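Local coordinates for protein mycobacterium tuberculosis paralogous family 11 (Mycobacterium smegmatis, PDB 4Y9I) that probably binds the deazaflavin coenzyme F420 and uses its reduced form in oxidoreductase chemistry, with quinones as likely electron acceptors, at residues R83-W87 / L107-I112. Residues are numbered along the deposited sequence; the frame is centred on the assembly and turned at random.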
# COMPACT_ATOMS: atom_id res chain seq x y z
N ARG A 83 3.41 -12.35 -3.91
CA ARG A 83 4.03 -11.03 -4.06
C ARG A 83 4.33 -10.73 -5.51
O ARG A 83 4.12 -9.63 -6.01
CB ARG A 83 5.33 -10.89 -3.27
CG ARG A 83 5.82 -9.45 -3.30
CD ARG A 83 7.26 -9.34 -2.86
NE ARG A 83 7.75 -8.04 -3.24
CZ ARG A 83 8.08 -7.64 -4.47
NH1 ARG A 83 8.17 -8.49 -5.49
NH2 ARG A 83 8.53 -6.41 -4.67
N GLU A 84 4.87 -11.71 -6.20
CA GLU A 84 5.17 -11.52 -7.59
C GLU A 84 3.96 -11.12 -8.38
O GLU A 84 4.04 -10.32 -9.26
CB GLU A 84 5.93 -12.74 -8.20
CG GLU A 84 7.30 -12.95 -7.56
CD GLU A 84 8.20 -11.65 -7.36
OE1 GLU A 84 8.82 -11.21 -8.36
OE2 GLU A 84 8.33 -11.09 -6.23
N HIS A 85 2.84 -11.76 -8.07
CA HIS A 85 1.61 -11.48 -8.80
C HIS A 85 1.18 -10.01 -8.60
O HIS A 85 0.88 -9.31 -9.57
CB HIS A 85 0.54 -12.43 -8.29
CG HIS A 85 -0.82 -12.10 -8.79
ND1 HIS A 85 -1.18 -12.20 -10.12
CD2 HIS A 85 -1.91 -11.63 -8.16
CE1 HIS A 85 -2.43 -11.82 -10.26
NE2 HIS A 85 -2.89 -11.44 -9.09
N TRP A 86 1.15 -9.57 -7.35
CA TRP A 86 0.75 -8.20 -7.06
C TRP A 86 1.79 -7.19 -7.56
O TRP A 86 1.42 -6.08 -7.91
CB TRP A 86 0.41 -8.06 -5.59
CG TRP A 86 -0.89 -8.68 -5.28
CD1 TRP A 86 -1.12 -9.94 -4.83
CD2 TRP A 86 -2.17 -8.05 -5.35
NE1 TRP A 86 -2.45 -10.16 -4.68
CE2 TRP A 86 -3.13 -9.01 -4.94
CE3 TRP A 86 -2.62 -6.77 -5.68
CZ2 TRP A 86 -4.49 -8.72 -4.89
CZ3 TRP A 86 -3.96 -6.52 -5.61
CH2 TRP A 86 -4.85 -7.47 -5.20
N TRP A 87 3.06 -7.58 -7.52
CA TRP A 87 4.11 -6.72 -8.15
C TRP A 87 3.83 -6.46 -9.62
O TRP A 87 3.97 -5.33 -10.10
CB TRP A 87 5.51 -7.30 -7.90
CG TRP A 87 6.57 -6.37 -8.42
CD1 TRP A 87 7.35 -6.60 -9.52
CD2 TRP A 87 6.96 -5.09 -7.91
NE1 TRP A 87 8.22 -5.53 -9.71
CE2 TRP A 87 8.00 -4.59 -8.75
CE3 TRP A 87 6.54 -4.30 -6.83
CZ2 TRP A 87 8.60 -3.36 -8.55
CZ3 TRP A 87 7.18 -3.09 -6.61
CH2 TRP A 87 8.16 -2.63 -7.50
N LEU A 107 13.77 -6.84 -2.28
CA LEU A 107 12.41 -6.67 -2.87
C LEU A 107 11.71 -5.58 -2.11
O LEU A 107 11.66 -5.52 -0.83
CB LEU A 107 11.58 -7.93 -2.78
CG LEU A 107 12.00 -9.08 -3.67
CD1 LEU A 107 11.11 -10.27 -3.47
CD2 LEU A 107 12.09 -8.71 -5.13
N ILE A 108 11.05 -4.71 -2.89
CA ILE A 108 10.18 -3.69 -2.27
C ILE A 108 9.00 -4.42 -1.60
O ILE A 108 8.30 -5.18 -2.25
CB ILE A 108 9.72 -2.64 -3.32
CG1 ILE A 108 10.90 -1.83 -3.81
CG2 ILE A 108 8.65 -1.70 -2.79
CD1 ILE A 108 10.66 -1.05 -5.07
N PRO A 109 8.75 -4.13 -0.32
CA PRO A 109 7.61 -4.85 0.29
C PRO A 109 6.31 -4.46 -0.38
O PRO A 109 6.13 -3.27 -0.73
CB PRO A 109 7.62 -4.38 1.75
CG PRO A 109 9.05 -3.91 1.97
CD PRO A 109 9.50 -3.33 0.64
N VAL A 110 5.38 -5.42 -0.48
CA VAL A 110 4.01 -5.17 -0.97
C VAL A 110 3.13 -5.81 0.02
O VAL A 110 3.26 -7.03 0.30
CB VAL A 110 3.78 -5.77 -2.37
CG1 VAL A 110 2.43 -5.43 -2.90
CG2 VAL A 110 4.92 -5.28 -3.28
N PHE A 111 2.15 -5.03 0.49
CA PHE A 111 1.10 -5.53 1.35
C PHE A 111 -0.19 -5.73 0.56
O PHE A 111 -0.61 -4.84 -0.20
CB PHE A 111 0.81 -4.54 2.50
CG PHE A 111 1.94 -4.30 3.44
CD1 PHE A 111 2.98 -3.46 3.08
CD2 PHE A 111 2.02 -4.96 4.67
CE1 PHE A 111 4.06 -3.27 3.93
CE2 PHE A 111 3.13 -4.78 5.51
CZ PHE A 111 4.14 -3.91 5.16
N ILE A 112 -0.89 -6.82 0.76
CA ILE A 112 -2.29 -7.00 0.33
C ILE A 112 -3.21 -6.46 1.46
O ILE A 112 -2.89 -6.65 2.64
CB ILE A 112 -2.63 -8.47 -0.04
CG1 ILE A 112 -3.94 -8.53 -0.79
CG2 ILE A 112 -2.64 -9.31 1.21
CD1 ILE A 112 -4.16 -9.89 -1.39
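Arg-83 and Val-110 dominate the meeting of helix 80-93 with the final strand, 110-113, and their CA atoms lie 6.6 Å apart. With chi1 to chi3 all t, Arg-83 stretches out from the helix to the loop just before the strand, where its guanidinium grips one backbone carbonyl through two hydrogen bonds, from Arg-83 NH2 (2.7 Å) and NE (3.1 Å) to Ile-108 O. Arg-83 NH1 forms a salt bridge with Glu-84 OE2 at 2.7 Å, so the buried charge is balanced from its own helix. Leu-107 lies over one face of the guanidinium, its CB 3.9 Å from Arg-83 NE.

Next to these hydrogen bonds, Val-110 points at the helix and fits between the edge of the Trp-87 ring and the CB of Trp-86: its CG2 is 4.0 Å from Trp-87 CE3 and its CG1 4.3 Å from Trp-86 CB. The Trp-86 indole is met instead by Ile-112, which also faces the helix, with CD1 3.7 Å from Trp-86 CZ2.

Segment 83-87 crosses 110-112 at 97°, the axes 9.0 Å apart at closest approach. The contact packs helix 80-93 onto the last strand of a six-stranded antiparallel barrel, consistent with the split-barrel fold of F420-dependent reductases in the FMN-binding clan. Strand 110-113 runs between strands 35-39 and 68-77; Phe-111, pointing away, packs on helix 51-57, whereas helix 96-102 flanks Trp-87 through Tyr-97 and Gln-101.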